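Local coordinates for lysyl-trna-dependent l-ysyl-phosphatidylgycerol synthase (Bacillus licheniformis, PDB 4V36), which probably transfers lysine from lysyl-tRNA to phosphatidylglycerol, the tRNA-dependent lipid aminoacylation that gives bacteria resistance, at residues D224-S229 / G235-L240; K8-E13 / I52-V57; V92-I97 / F108-F113; V286-S291 / L325-I330. All blocks are in the same frame, centred on the assembly; numbering follows the deposited sequence.

Contact 1 supplies four of the pocket residues, D224 to R227, and its helix packs on the other side of that strand. Contact 4 borders the ligand, with CB of S291 4.1 Å from the O of the lysine amide and the side chain of Y288 about 8 Å away. Contacts 2 and 3 lie about 34 and about 32 Å from contact 1, centre to centre, across the middle of the chain, yet all three reach one mixed sheet. Contact 4 touches both of them: CD1 of Y95 in contact 3 packs on CG1 of V326 at 3.8 Å. CB of A55 in contact 2 packs on CD2 of L329 at 3.9 Å.

Contact 1. Residues D224-S229 / G235-L240; sequences DLMRYS and GIMDAL. With LYN (2,6-diamino-hexanoic acid amide), chain C.
M226 and Y228 face helix 236-251 while R227 between them points away from it, a worked example of how strand alternation lets one backbone serve a ligand pocket and a helix at once. On the pocket side, D224 is held through OD2 by Y190, and its backbone O lies 3.2 Å from the O of the lysine amide. L225 follows, laying CD2 over the centre of the guanidinium face of R227. The chain of M226 leaves with CG anti to the backbone N (chi1 171°) and bends at its end; CE of M226 meets CB of L240 at 3.6 Å, the two chains running alongside in opposite senses. R227 stretches out extended, so that the ligand N sits in plane at the guanidinium edge and NH2 of R227 is 3.4 Å from the ligand CA. E178 and S169 bind the two terminal nitrogens, fixing the rotation of the group. Y228 offers its face to I236: the CG2 methyl stands 3.7 Å from the ring centroid, only 4° off the normal, a CH-pi contact. CE2 of Y228 also meets CG of M237 at 3.7 Å, and W172 packs edge-to-face with this tyrosine. No hydrogen bond crosses to the helix: dispersion and CH-pi packing join the first half of this beta-alpha-beta unit, while the polar groups of D224 and R227 serve the pocket side of the strand.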
loop_
_atom_site.group_PDB
_atom_site.type_symbol
_atom_site.label_atom_id
_atom_site.label_comp_id
_atom_site.label_asym_id
_atom_site.label_seq_id
_atom_site.Cartn_x
_atom_site.Cartn_y
_atom_site.Cartn_z
ATOM N N ASP A 224 0.431 -2.055 -6.449
ATOM C CA ASP A 224 1.250 -1.105 -5.717
ATOM C C ASP A 224 1.533 0.100 -6.602
ATOM O O ASP A 224 1.104 1.215 -6.310
ATOM C CB ASP A 224 2.548 -1.767 -5.255
ATOM C CG ASP A 224 3.409 -0.847 -4.420
ATOM O OD1 ASP A 224 2.882 0.151 -3.883
ATOM O OD2 ASP A 224 4.616 -1.133 -4.293
ATOM N N LEU A 225 2.247 -0.139 -7.696
ATOM C CA LEU A 225 2.535 0.903 -8.666
ATOM C C LEU A 225 1.495 0.904 -9.780
ATOM O O LEU A 225 1.068 -0.153 -10.242
ATOM C CB LEU A 225 3.935 0.721 -9.264
ATOM C CG LEU A 225 5.157 1.203 -8.475
ATOM C CD1 LEU A 225 5.372 0.396 -7.201
ATOM C CD2 LEU A 225 6.395 1.152 -9.355
ATOM N N MET A 226 1.080 2.097 -10.192
ATOM C CA MET A 226 0.264 2.265 -11.391
ATOM C C MET A 226 0.760 3.490 -12.145
ATOM O O MET A 226 0.505 4.625 -11.742
ATOM C CB MET A 226 -1.221 2.410 -11.054
ATOM C CG MET A 226 -2.069 2.808 -12.258
ATOM S SD MET A 226 -3.820 3.056 -11.903
ATOM C CE MET A 226 -4.420 1.370 -11.925
ATOM N N ARG A 227 1.488 3.257 -13.231
ATOM C CA ARG A 227 2.131 4.347 -13.951
ATOM C C ARG A 227 1.866 4.262 -15.447
ATOM O O ARG A 227 1.760 3.173 -16.009
ATOM C CB ARG A 227 3.635 4.347 -13.663
ATOM C CG ARG A 227 3.938 4.440 -12.172
ATOM C CD ARG A 227 5.416 4.478 -11.850
ATOM N NE ARG A 227 5.610 4.625 -10.410
ATOM C CZ ARG A 227 6.792 4.738 -9.816
ATOM N NH1 ARG A 227 7.906 4.723 -10.535
ATOM N NH2 ARG A 227 6.857 4.868 -8.498
ATOM N N TYR A 228 1.754 5.422 -16.083
ATOM C CA TYR A 228 1.420 5.492 -17.499
ATOM C C TYR A 228 2.170 6.620 -18.199
ATOM O O TYR A 228 2.528 7.619 -17.577
ATOM C CB TYR A 228 -0.088 5.671 -17.678
ATOM C CG TYR A 228 -0.678 6.774 -16.826
ATOM C CD1 TYR A 228 -0.641 8.097 -17.243
ATOM C CD2 TYR A 228 -1.275 6.489 -15.605
ATOM C CE1 TYR A 228 -1.178 9.107 -16.467
ATOM C CE2 TYR A 228 -1.816 7.493 -14.823
ATOM C CZ TYR A 228 -1.764 8.800 -15.259
ATOM O OH TYR A 228 -2.300 9.802 -14.486
ATOM N N SER A 229 2.405 6.453 -19.496
ATOM C CA SER A 229 3.101 7.463 -20.286
ATOM C C SER A 229 2.146 8.566 -20.739
ATOM O O SER A 229 0.940 8.486 -20.506
ATOM C CB SER A 229 3.780 6.821 -21.497
ATOM O OG SER A 229 2.842 6.112 -22.287
ATOM N N GLY A 235 -8.714 9.057 -18.951
ATOM C CA GLY A 235 -9.440 8.037 -18.219
ATOM C C GLY A 235 -8.625 6.764 -18.106
ATOM O O GLY A 235 -9.172 5.678 -17.917
ATOM N N ILE A 236 -7.308 6.910 -18.220
ATOM C CA ILE A 236 -6.385 5.778 -18.208
ATOM C C ILE A 236 -6.471 4.977 -16.908
ATOM O O ILE A 236 -6.476 3.747 -16.935
ATOM C CB ILE A 236 -4.924 6.252 -18.438
ATOM C CG1 ILE A 236 -3.935 5.097 -18.257
ATOM C CG2 ILE A 236 -4.575 7.419 -17.521
ATOM C CD1 ILE A 236 -4.064 4.011 -19.304
ATOM N N MET A 237 -6.559 5.671 -15.777
ATOM C CA MET A 237 -6.604 5.007 -14.479
ATOM C C MET A 237 -7.900 4.229 -14.290
ATOM O O MET A 237 -7.898 3.132 -13.732
ATOM C CB MET A 237 -6.432 6.024 -13.349
ATOM C CG MET A 237 -5.028 6.597 -13.241
ATOM S SD MET A 237 -4.807 7.585 -11.751
ATOM C CE MET A 237 -6.023 8.872 -12.017
ATOM N N ASP A 238 -9.006 4.801 -14.758
ATOM C CA ASP A 238 -10.296 4.127 -14.698
ATOM C C ASP A 238 -10.289 2.871 -15.558
ATOM O O ASP A 238 -10.806 1.831 -15.154
ATOM C CB ASP A 238 -11.419 5.064 -15.147
ATOM C CG ASP A 238 -11.766 6.102 -14.099
ATOM O OD1 ASP A 238 -11.705 5.773 -12.896
ATOM O OD2 ASP A 238 -12.100 7.245 -14.479
ATOM N N ALA A 239 -9.691 2.975 -16.741
ATOM C CA ALA A 239 -9.607 1.851 -17.666
ATOM C C ALA A 239 -8.811 0.694 -17.071
ATOM O O ALA A 239 -9.205 -0.465 -17.188
ATOM C CB ALA A 239 -8.985 2.295 -18.980
ATOM N N LEU A 240 -7.691 1.018 -16.430
ATOM C CA LEU A 240 -6.816 0.002 -15.857
ATOM C C LEU A 240 -7.505 -0.789 -14.750
ATOM O O LEU A 240 -7.372 -2.009 -14.682
ATOM C CB LEU A 240 -5.533 0.639 -15.321
ATOM C CG LEU A 240 -4.581 1.225 -16.367
ATOM C CD1 LEU A 240 -3.324 1.761 -15.707
ATOM C CD2 LEU A 240 -4.236 0.190 -17.428
HETATM N N LYN C . 2.729 4.464 -8.339
HETATM C CA LYN C . 3.652 4.716 -7.247
HETATM C CB LYN C . 3.824 6.221 -7.060
HETATM C CG LYN C . 4.726 6.557 -5.879
HETATM C CD LYN C . 5.466 7.870 -6.108
HETATM C CE LYN C . 4.502 9.042 -6.252
HETATM N NZ LYN C . 5.269 10.291 -6.510
HETATM C C LYN C . 3.132 4.094 -5.983
HETATM O O LYN C . 1.945 4.192 -5.710
HETATM N NT LYN C . 3.979 3.437 -5.192
#

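Contact 2. Residues K8-E13 / I52-V57; sequences KEIGEE and IQFAKV
F54 drives the end of its ring toward the backbone of I10 and G11: CZ lies 3.7 Å from the I10 O and 3.8 Å from the CA of G11, both in the ring plane at its edge. G11 (phi 91°), having no side chain, lets the end of the ring come right up to its CA. The side chains of E9 and K56 cross at about a right angle, OE2 of E9 meeting the methylene CE of K56 at 3.5 Å. The lysine turns at its last torsion (chi4 -62°), which leaves NZ 4.9 Å from OE2 of E9 and bonded to the O of G58 instead; the poorly ordered E9 bonds through OE2 to Y90. In the next shell, R41 binds the I10 O through NE, while F81 meets the F54 ring and A84 the I10 side chain, both from helix 74-87. E12 bonds to F42 through the backbone, which fastens segment 8-13 to strand 41-44, and that strand pairs with 50-57 through R41 and F54. The lead-in to helix 16-25 is laid along the edge of an antiparallel meander, strands 41-44, 50-57 and 60-69, consistent with the acetyltransferase-like fold of the family.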
loop_
_atom_site.group_PDB
_atom_site.type_symbol
_atom_site.label_atom_id
_atom_site.label_comp_id
_atom_site.label_asym_id
_atom_site.label_seq_id
_atom_site.Cartn_x
_atom_site.Cartn_y
_atom_site.Cartn_z
ATOM N N LYS A 8 24.597 -3.375 19.691
ATOM C CA LYS A 8 24.047 -3.605 18.360
ATOM C C LYS A 8 22.665 -2.972 18.229
ATOM O O LYS A 8 21.888 -2.955 19.183
ATOM C CB LYS A 8 23.975 -5.105 18.062
ATOM C CG LYS A 8 23.580 -5.439 16.632
ATOM C CD LYS A 8 23.527 -6.940 16.407
ATOM C CE LYS A 8 23.168 -7.271 14.966
ATOM N NZ LYS A 8 23.118 -8.739 14.727
ATOM N N GLU A 9 22.366 -2.448 17.044
ATOM C CA GLU A 9 21.090 -1.789 16.798
ATOM C C GLU A 9 19.945 -2.799 16.748
ATOM O O GLU A 9 20.131 -3.946 16.338
ATOM C CB GLU A 9 21.144 -0.982 15.498
ATOM C CG GLU A 9 20.000 0.006 15.334
ATOM C CD GLU A 9 19.909 0.987 16.489
ATOM O OE1 GLU A 9 20.961 1.508 16.915
ATOM O OE2 GLU A 9 18.784 1.229 16.977
ATOM N N ILE A 10 18.764 -2.359 17.170
ATOM C CA ILE A 10 17.586 -3.215 17.242
ATOM C C ILE A 10 17.124 -3.677 15.857
ATOM O O ILE A 10 17.210 -2.932 14.880
ATOM C CB ILE A 10 16.425 -2.484 17.966
ATOM C CG1 ILE A 10 15.215 -3.404 18.149
ATOM C CG2 ILE A 10 16.040 -1.208 17.226
ATOM C CD1 ILE A 10 14.064 -2.756 18.888
ATOM N N GLY A 11 16.658 -4.921 15.776
ATOM C CA GLY A 11 16.110 -5.453 14.542
ATOM C C GLY A 11 17.134 -6.142 13.662
ATOM O O GLY A 11 18.329 -6.133 13.957
ATOM N N GLU A 12 16.657 -6.741 12.575
ATOM C CA GLU A 12 17.523 -7.431 11.626
ATOM C C GLU A 12 17.611 -6.685 10.301
ATOM O O GLU A 12 16.718 -5.914 9.950
ATOM C CB GLU A 12 17.021 -8.855 11.374
ATOM C CG GLU A 12 16.907 -9.723 12.613
ATOM C CD GLU A 12 16.387 -11.113 12.293
ATOM O OE1 GLU A 12 16.220 -11.423 11.094
ATOM O OE2 GLU A 12 16.145 -11.893 13.239
ATOM N N GLU A 13 18.695 -6.926 9.571
ATOM C CA GLU A 13 18.853 -6.403 8.221
ATOM C C GLU A 13 17.830 -7.070 7.306
ATOM O O GLU A 13 17.588 -8.272 7.424
ATOM C CB GLU A 13 20.279 -6.652 7.716
ATOM C CG GLU A 13 20.706 -5.806 6.524
ATOM C CD GLU A 13 21.084 -4.387 6.912
ATOM O OE1 GLU A 13 21.091 -4.078 8.123
ATOM O OE2 GLU A 13 21.379 -3.581 6.005
ATOM N N ILE A 52 7.749 -8.099 12.599
ATOM C CA ILE A 52 7.474 -6.667 12.591
ATOM C C ILE A 52 8.453 -5.927 11.682
ATOM O O ILE A 52 9.668 -6.005 11.866
ATOM C CB ILE A 52 7.542 -6.068 14.009
ATOM C CG1 ILE A 52 6.284 -6.429 14.799
ATOM C CG2 ILE A 52 7.702 -4.556 13.946
ATOM C CD1 ILE A 52 6.219 -5.786 16.168
ATOM N N GLN A 53 7.915 -5.221 10.694
ATOM C CA GLN A 53 8.729 -4.399 9.805
ATOM C C GLN A 53 8.673 -2.945 10.259
ATOM O O GLN A 53 7.604 -2.439 10.600
ATOM C CB GLN A 53 8.251 -4.527 8.359
ATOM C CG GLN A 53 8.138 -5.959 7.872
ATOM C CD GLN A 53 7.682 -6.051 6.429
ATOM O OE1 GLN A 53 7.798 -5.090 5.666
ATOM N NE2 GLN A 53 7.158 -7.211 6.048
ATOM N N PHE A 54 9.818 -2.273 10.260
ATOM C CA PHE A 54 9.878 -0.913 10.778
ATOM C C PHE A 54 11.026 -0.101 10.193
ATOM O O PHE A 54 11.896 -0.634 9.504
ATOM C CB PHE A 54 10.000 -0.938 12.305
ATOM C CG PHE A 54 11.291 -1.528 12.801
ATOM C CD1 PHE A 54 11.448 -2.901 12.900
ATOM C CD2 PHE A 54 12.345 -0.710 13.173
ATOM C CE1 PHE A 54 12.634 -3.448 13.356
ATOM C CE2 PHE A 54 13.533 -1.250 13.630
ATOM C CZ PHE A 54 13.677 -2.621 13.721
ATOM N N ALA A 55 11.015 1.196 10.480
ATOM C CA ALA A 55 12.099 2.088 10.094
ATOM C C ALA A 55 12.475 2.972 11.275
ATOM O O ALA A 55 11.624 3.320 12.093
ATOM C CB ALA A 55 11.703 2.931 8.895
ATOM N N LYS A 56 13.751 3.327 11.366
ATOM C CA LYS A 56 14.243 4.121 12.484
ATOM C C LYS A 56 14.351 5.596 12.115
ATOM O O LYS A 56 14.939 5.949 11.093
ATOM C CB LYS A 56 15.600 3.592 12.955
ATOM C CG LYS A 56 16.180 4.325 14.154
ATOM C CD LYS A 56 17.495 3.697 14.594
ATOM C CE LYS A 56 18.124 4.472 15.740
ATOM N NZ LYS A 56 18.448 5.872 15.347
ATOM N N VAL A 57 13.764 6.452 12.946
ATOM C CA VAL A 57 13.851 7.896 12.760
ATOM C C VAL A 57 14.297 8.559 14.060
ATOM O O VAL A 57 13.478 8.848 14.934
ATOM C CB VAL A 57 12.507 8.504 12.309
ATOM C CG1 VAL A 57 12.650 10.003 12.084
ATOM C CG2 VAL A 57 12.009 7.820 11.045
#

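Contact 3. Residues V92-I97 / F108-F113; sequences VIFYQI and FGYRFF
Y110 reaches back to V92 and F94 across a beta-alpha-beta connection in which strand 91-97 leads through helix 102-106 to strand 111-122, with strand 305-313 inserted between the two in the sheet. The helix ends in a Schellman motif whose C-prime residue is G109, and Y110 comes straight after it. Here the packing is tight and buried. The F94 ring turns its edge to the face of Y110, planes at 77° and centroids 5.4 Å apart, a T-shaped pair in which CE1 of F94 comes 3.7 Å from CZ of Y110. The tyrosine hydroxyl also lies 3.3 Å from CB of V92, and L82 of helix 74-87 packs on the Y110 side chain. At the other end the contact thins to one methyl: CD1 of I97 meets CE1 of F112 at 3.7 Å, obliquely to a ring that is partly exposed. I97 is the second residue of a G1 beta bulge, in which Q96 and I97 both face Y310, consistent with the bulged central strand of acetyltransferase folds. One hydrogen bond crosses, at the buried end: Y110 OH donates to V92 O at 2.9 Å, from 42° above the carbonyl plane.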
loop_
_atom_site.group_PDB
_atom_site.type_symbol
_atom_site.label_atom_id
_atom_site.label_comp_id
_atom_site.label_asym_id
_atom_site.label_seq_id
_atom_site.Cartn_x
_atom_site.Cartn_y
_atom_site.Cartn_z
ATOM N N VAL A 92 7.996 4.107 20.063
ATOM C CA VAL A 92 7.512 3.257 18.980
ATOM C C VAL A 92 6.174 3.735 18.428
ATOM O O VAL A 92 5.225 3.969 19.176
ATOM C CB VAL A 92 7.370 1.796 19.437
ATOM C CG1 VAL A 92 6.835 0.935 18.303
ATOM C CG2 VAL A 92 8.704 1.267 19.921
ATOM N N ILE A 93 6.114 3.877 17.108
ATOM C CA ILE A 93 4.901 4.300 16.422
ATOM C C ILE A 93 4.436 3.213 15.455
ATOM O O ILE A 93 5.247 2.611 14.754
ATOM C CB ILE A 93 5.127 5.615 15.650
ATOM C CG1 ILE A 93 5.763 6.667 16.562
ATOM C CG2 ILE A 93 3.822 6.126 15.062
ATOM C CD1 ILE A 93 6.293 7.878 15.824
ATOM N N PHE A 94 3.132 2.955 15.430
ATOM C CA PHE A 94 2.567 1.981 14.503
ATOM C C PHE A 94 1.744 2.685 13.429
ATOM O O PHE A 94 0.818 3.436 13.735
ATOM C CB PHE A 94 1.709 0.957 15.250
ATOM C CG PHE A 94 2.485 0.106 16.218
ATOM C CD1 PHE A 94 2.680 0.518 17.526
ATOM C CD2 PHE A 94 3.024 -1.104 15.815
ATOM C CE1 PHE A 94 3.396 -0.262 18.415
ATOM C CE2 PHE A 94 3.741 -1.889 16.700
ATOM C CZ PHE A 94 3.928 -1.466 18.002
ATOM N N TYR A 95 2.085 2.434 12.169
ATOM C CA TYR A 95 1.456 3.133 11.057
ATOM C C TYR A 95 0.599 2.209 10.195
ATOM O O TYR A 95 1.057 1.159 9.746
ATOM C CB TYR A 95 2.527 3.813 10.202
ATOM C CG TYR A 95 1.989 4.499 8.971
ATOM C CD1 TYR A 95 1.173 5.617 9.073
ATOM C CD2 TYR A 95 2.312 4.037 7.702
ATOM C CE1 TYR A 95 0.683 6.249 7.944
ATOM C CE2 TYR A 95 1.830 4.663 6.570
ATOM C CZ TYR A 95 1.015 5.768 6.695
ATOM O OH TYR A 95 0.532 6.389 5.568
ATOM N N GLN A 96 -0.646 2.623 9.969
ATOM C CA GLN A 96 -1.624 1.874 9.177
ATOM C C GLN A 96 -1.921 0.486 9.739
ATOM O O GLN A 96 -1.756 -0.522 9.052
ATOM C CB GLN A 96 -1.167 1.750 7.719
ATOM C CG GLN A 96 -1.262 3.042 6.928
ATOM C CD GLN A 96 -1.235 2.813 5.430
ATOM O OE1 GLN A 96 -1.609 1.745 4.948
ATOM N NE2 GLN A 96 -0.790 3.818 4.686
ATOM N N ILE A 97 -2.371 0.442 10.989
ATOM C CA ILE A 97 -2.881 -0.792 11.572
ATOM C C ILE A 97 -4.390 -0.837 11.374
ATOM O O ILE A 97 -4.993 0.152 10.958
ATOM C CB ILE A 97 -2.552 -0.908 13.071
ATOM C CG1 ILE A 97 -3.376 0.097 13.880
ATOM C CG2 ILE A 97 -1.060 -0.714 13.305
ATOM C CD1 ILE A 97 -3.201 -0.032 15.375
ATOM N N PHE A 108 -0.793 -1.540 25.960
ATOM C CA PHE A 108 0.470 -0.843 26.168
ATOM C C PHE A 108 0.255 0.665 26.244
ATOM O O PHE A 108 1.204 1.444 26.160
ATOM C CB PHE A 108 1.464 -1.184 25.056
ATOM C CG PHE A 108 1.881 -2.626 25.040
ATOM C CD1 PHE A 108 2.918 -3.070 25.846
ATOM C CD2 PHE A 108 1.238 -3.539 24.221
ATOM C CE1 PHE A 108 3.305 -4.397 25.835
ATOM C CE2 PHE A 108 1.620 -4.868 24.205
ATOM C CZ PHE A 108 2.655 -5.298 25.013
ATOM N N GLY A 109 -1.002 1.069 26.400
ATOM C CA GLY A 109 -1.343 2.471 26.562
ATOM C C GLY A 109 -1.229 3.284 25.287
ATOM O O GLY A 109 -0.842 4.451 25.322
ATOM N N TYR A 110 -1.569 2.670 24.158
ATOM C CA TYR A 110 -1.524 3.361 22.874
ATOM C C TYR A 110 -2.870 3.982 22.524
ATOM O O TYR A 110 -3.923 3.435 22.851
ATOM C CB TYR A 110 -1.091 2.408 21.758
ATOM C CG TYR A 110 0.408 2.289 21.598
ATOM C CD1 TYR A 110 1.130 1.346 22.315
ATOM C CD2 TYR A 110 1.099 3.121 20.728
ATOM C CE1 TYR A 110 2.499 1.235 22.170
ATOM C CE2 TYR A 110 2.467 3.019 20.578
ATOM C CZ TYR A 110 3.162 2.075 21.301
ATOM O OH TYR A 110 4.525 1.970 21.154
ATOM N N ARG A 111 -2.822 5.133 21.861
ATOM C CA ARG A 111 -4.023 5.794 21.364
ATOM C C ARG A 111 -4.094 5.629 19.851
ATOM O O ARG A 111 -3.092 5.316 19.210
ATOM C CB ARG A 111 -4.029 7.272 21.755
ATOM C CG ARG A 111 -4.102 7.502 23.256
ATOM C CD ARG A 111 -3.739 8.927 23.630
ATOM N NE ARG A 111 -3.823 9.141 25.072
ATOM C CZ ARG A 111 -3.361 10.218 25.698
ATOM N NH1 ARG A 111 -2.771 11.185 25.011
ATOM N NH2 ARG A 111 -3.483 10.325 27.015
ATOM N N PHE A 112 -5.275 5.839 19.278
ATOM C CA PHE A 112 -5.465 5.577 17.858
ATOM C C PHE A 112 -6.025 6.777 17.106
ATOM O O PHE A 112 -6.817 7.551 17.640
ATOM C CB PHE A 112 -6.381 4.366 17.667
ATOM C CG PHE A 112 -5.922 3.144 18.406
ATOM C CD1 PHE A 112 -4.872 2.378 17.923
ATOM C CD2 PHE A 112 -6.532 2.763 19.589
ATOM C CE1 PHE A 112 -4.443 1.255 18.604
ATOM C CE2 PHE A 112 -6.109 1.639 20.274
ATOM C CZ PHE A 112 -5.063 0.884 19.781
ATOM N N PHE A 113 -5.599 6.916 15.855
ATOM C CA PHE A 113 -6.035 8.007 14.997
ATOM C C PHE A 113 -6.299 7.485 13.590
ATOM O O PHE A 113 -5.414 6.901 12.965
ATOM C CB PHE A 113 -4.986 9.120 14.975
ATOM C CG PHE A 113 -5.268 10.202 13.975
ATOM C CD1 PHE A 113 -6.205 11.184 14.246
ATOM C CD2 PHE A 113 -4.590 10.242 12.767
ATOM C CE1 PHE A 113 -6.465 12.184 13.329
ATOM C CE2 PHE A 113 -4.847 11.238 11.845
ATOM C CZ PHE A 113 -5.786 12.209 12.127
#

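Contact 4. Residues V286-S291 / L325-I330; sequences VSYMYS and LVTRLI
The C-terminal helix 319-330 receives the loop that follows helix 276-285, and Y288 is the loop residue laid most fully against it, over T327 and I330. With CG2 anti to its backbone N, T327 carries that methyl over one face of the tyrosine ring, 3.8 Å from the centroid and 18° off the normal, a CH-pi contact displaced toward the rim. Its hydroxyl is thereby turned elsewhere, bonding to M323 O and N285 ND2, which satisfies the polar branch of a buried residue. I330, one turn later, places CG2 in the ring plane at the edge, 4.0 Å from CD2 of Y288. M289 adds only a distant touch, CG to CD1 of I330 at 4.4 Å. The loop also borders the ligand region, since Y288 makes a cation-pi contact with K179 of the lysine amide pocket. No hydrogen bond crosses between loop and helix; the backbone O of Y288 lies 3.5 Å from CD1 of I330.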
loop_
_atom_site.group_PDB
_atom_site.type_symbol
_atom_site.label_atom_id
_atom_site.label_comp_id
_atom_site.label_asym_id
_atom_site.label_seq_id
_atom_site.Cartn_x
_atom_site.Cartn_y
_atom_site.Cartn_z
ATOM N N VAL A 286 -1.921 15.088 2.629
ATOM C CA VAL A 286 -2.749 14.520 1.563
ATOM C C VAL A 286 -1.986 14.421 0.241
ATOM O O VAL A 286 -2.195 15.220 -0.674
ATOM C CB VAL A 286 -4.034 15.345 1.341
ATOM C CG1 VAL A 286 -5.021 14.568 0.476
ATOM C CG2 VAL A 286 -4.674 15.698 2.670
ATOM N N SER A 287 -1.103 13.427 0.162
ATOM C CA SER A 287 -0.254 13.196 -1.003
ATOM C C SER A 287 0.583 11.937 -0.810
ATOM O O SER A 287 0.842 11.196 -1.758
ATOM C CB SER A 287 0.671 14.390 -1.255
ATOM O OG SER A 287 1.646 14.082 -2.237
ATOM N N TYR A 288 0.997 11.704 0.430
ATOM C CA TYR A 288 1.945 10.644 0.748
ATOM C C TYR A 288 1.264 9.360 1.214
ATOM O O TYR A 288 1.900 8.310 1.296
ATOM C CB TYR A 288 2.924 11.121 1.827
ATOM C CG TYR A 288 3.857 12.227 1.380
ATOM C CD1 TYR A 288 3.407 13.536 1.255
ATOM C CD2 TYR A 288 5.191 11.964 1.097
ATOM C CE1 TYR A 288 4.255 14.548 0.849
ATOM C CE2 TYR A 288 6.048 12.971 0.691
ATOM C CZ TYR A 288 5.574 14.259 0.569
ATOM O OH TYR A 288 6.423 15.263 0.166
ATOM N N MET A 289 -0.026 9.443 1.520
ATOM C CA MET A 289 -0.729 8.304 2.099
ATOM C C MET A 289 -1.800 7.725 1.179
ATOM O O MET A 289 -2.282 6.614 1.400
ATOM C CB MET A 289 -1.363 8.698 3.433
ATOM C CG MET A 289 -0.390 9.279 4.442
ATOM S SD MET A 289 -1.021 9.189 6.130
ATOM C CE MET A 289 -2.744 9.610 5.878
ATOM N N TYR A 290 -2.172 8.475 0.147
ATOM C CA TYR A 290 -3.255 8.055 -0.733
ATOM C C TYR A 290 -2.769 7.838 -2.163
ATOM O O TYR A 290 -2.500 8.792 -2.893
ATOM C CB TYR A 290 -4.382 9.084 -0.698
ATOM C CG TYR A 290 -4.715 9.541 0.704
ATOM C CD1 TYR A 290 -5.281 8.667 1.621
ATOM C CD2 TYR A 290 -4.458 10.843 1.111
ATOM C CE1 TYR A 290 -5.584 9.076 2.906
ATOM C CE2 TYR A 290 -4.759 11.264 2.395
ATOM C CZ TYR A 290 -5.323 10.376 3.288
ATOM O OH TYR A 290 -5.624 10.787 4.566
ATOM N N SER A 291 -2.666 6.572 -2.553
ATOM C CA SER A 291 -2.136 6.205 -3.860
ATOM C C SER A 291 -3.129 6.467 -4.990
ATOM O O SER A 291 -4.316 6.695 -4.746
ATOM C CB SER A 291 -1.722 4.731 -3.865
ATOM O OG SER A 291 -2.793 3.901 -3.452
ATOM N N LEU A 325 6.788 13.275 10.849
ATOM C CA LEU A 325 7.900 12.330 10.808
ATOM C C LEU A 325 7.615 11.174 9.853
ATOM O O LEU A 325 8.488 10.754 9.095
ATOM C CB LEU A 325 8.196 11.791 12.208
ATOM C CG LEU A 325 8.571 12.821 13.275
ATOM C CD1 LEU A 325 8.731 12.154 14.632
ATOM C CD2 LEU A 325 9.841 13.566 12.889
ATOM N N VAL A 326 6.385 10.669 9.897
ATOM C CA VAL A 326 5.971 9.577 9.025
ATOM C C VAL A 326 5.885 10.046 7.576
ATOM O O VAL A 326 6.302 9.339 6.658
ATOM C CB VAL A 326 4.611 8.992 9.464
ATOM C CG1 VAL A 326 4.126 7.948 8.469
ATOM C CG2 VAL A 326 4.721 8.391 10.856
ATOM N N THR A 327 5.351 11.247 7.378
ATOM C CA THR A 327 5.244 11.831 6.045
ATOM C C THR A 327 6.618 11.981 5.397
ATOM O O THR A 327 6.803 11.640 4.229
ATOM C CB THR A 327 4.547 13.205 6.085
ATOM O OG1 THR A 327 3.215 13.052 6.589
ATOM C CG2 THR A 327 4.487 13.817 4.697
ATOM N N ARG A 328 7.582 12.481 6.164
ATOM C CA ARG A 328 8.942 12.639 5.661
ATOM C C ARG A 328 9.607 11.285 5.436
ATOM O O ARG A 328 10.439 11.137 4.543
ATOM C CB ARG A 328 9.781 13.486 6.621
ATOM C CG ARG A 328 9.449 14.966 6.581
ATOM C CD ARG A 328 10.279 15.760 7.579
ATOM N NE ARG A 328 11.711 15.686 7.305
ATOM C CZ ARG A 328 12.364 16.524 6.505
ATOM N NH1 ARG A 328 11.712 17.500 5.889
ATOM N NH2 ARG A 328 13.669 16.383 6.316
ATOM N N LEU A 329 9.236 10.304 6.253
ATOM C CA LEU A 329 9.748 8.947 6.103
ATOM C C LEU A 329 9.293 8.350 4.775
ATOM O O LEU A 329 10.058 7.671 4.089
ATOM C CB LEU A 329 9.291 8.066 7.267
ATOM C CG LEU A 329 9.661 6.584 7.185
ATOM C CD1 LEU A 329 11.170 6.408 7.112
ATOM C CD2 LEU A 329 9.080 5.827 8.370
ATOM N N ILE A 330 8.041 8.613 4.419
ATOM C CA ILE A 330 7.506 8.197 3.130
ATOM C C ILE A 330 8.231 8.946 2.011
ATOM O O ILE A 330 8.408 8.424 0.911
ATOM C CB ILE A 330 5.984 8.442 3.053
ATOM C CG1 ILE A 330 5.270 7.652 4.154
ATOM C CG2 ILE A 330 5.433 8.055 1.691
ATOM C CD1 ILE A 330 3.783 7.919 4.236
#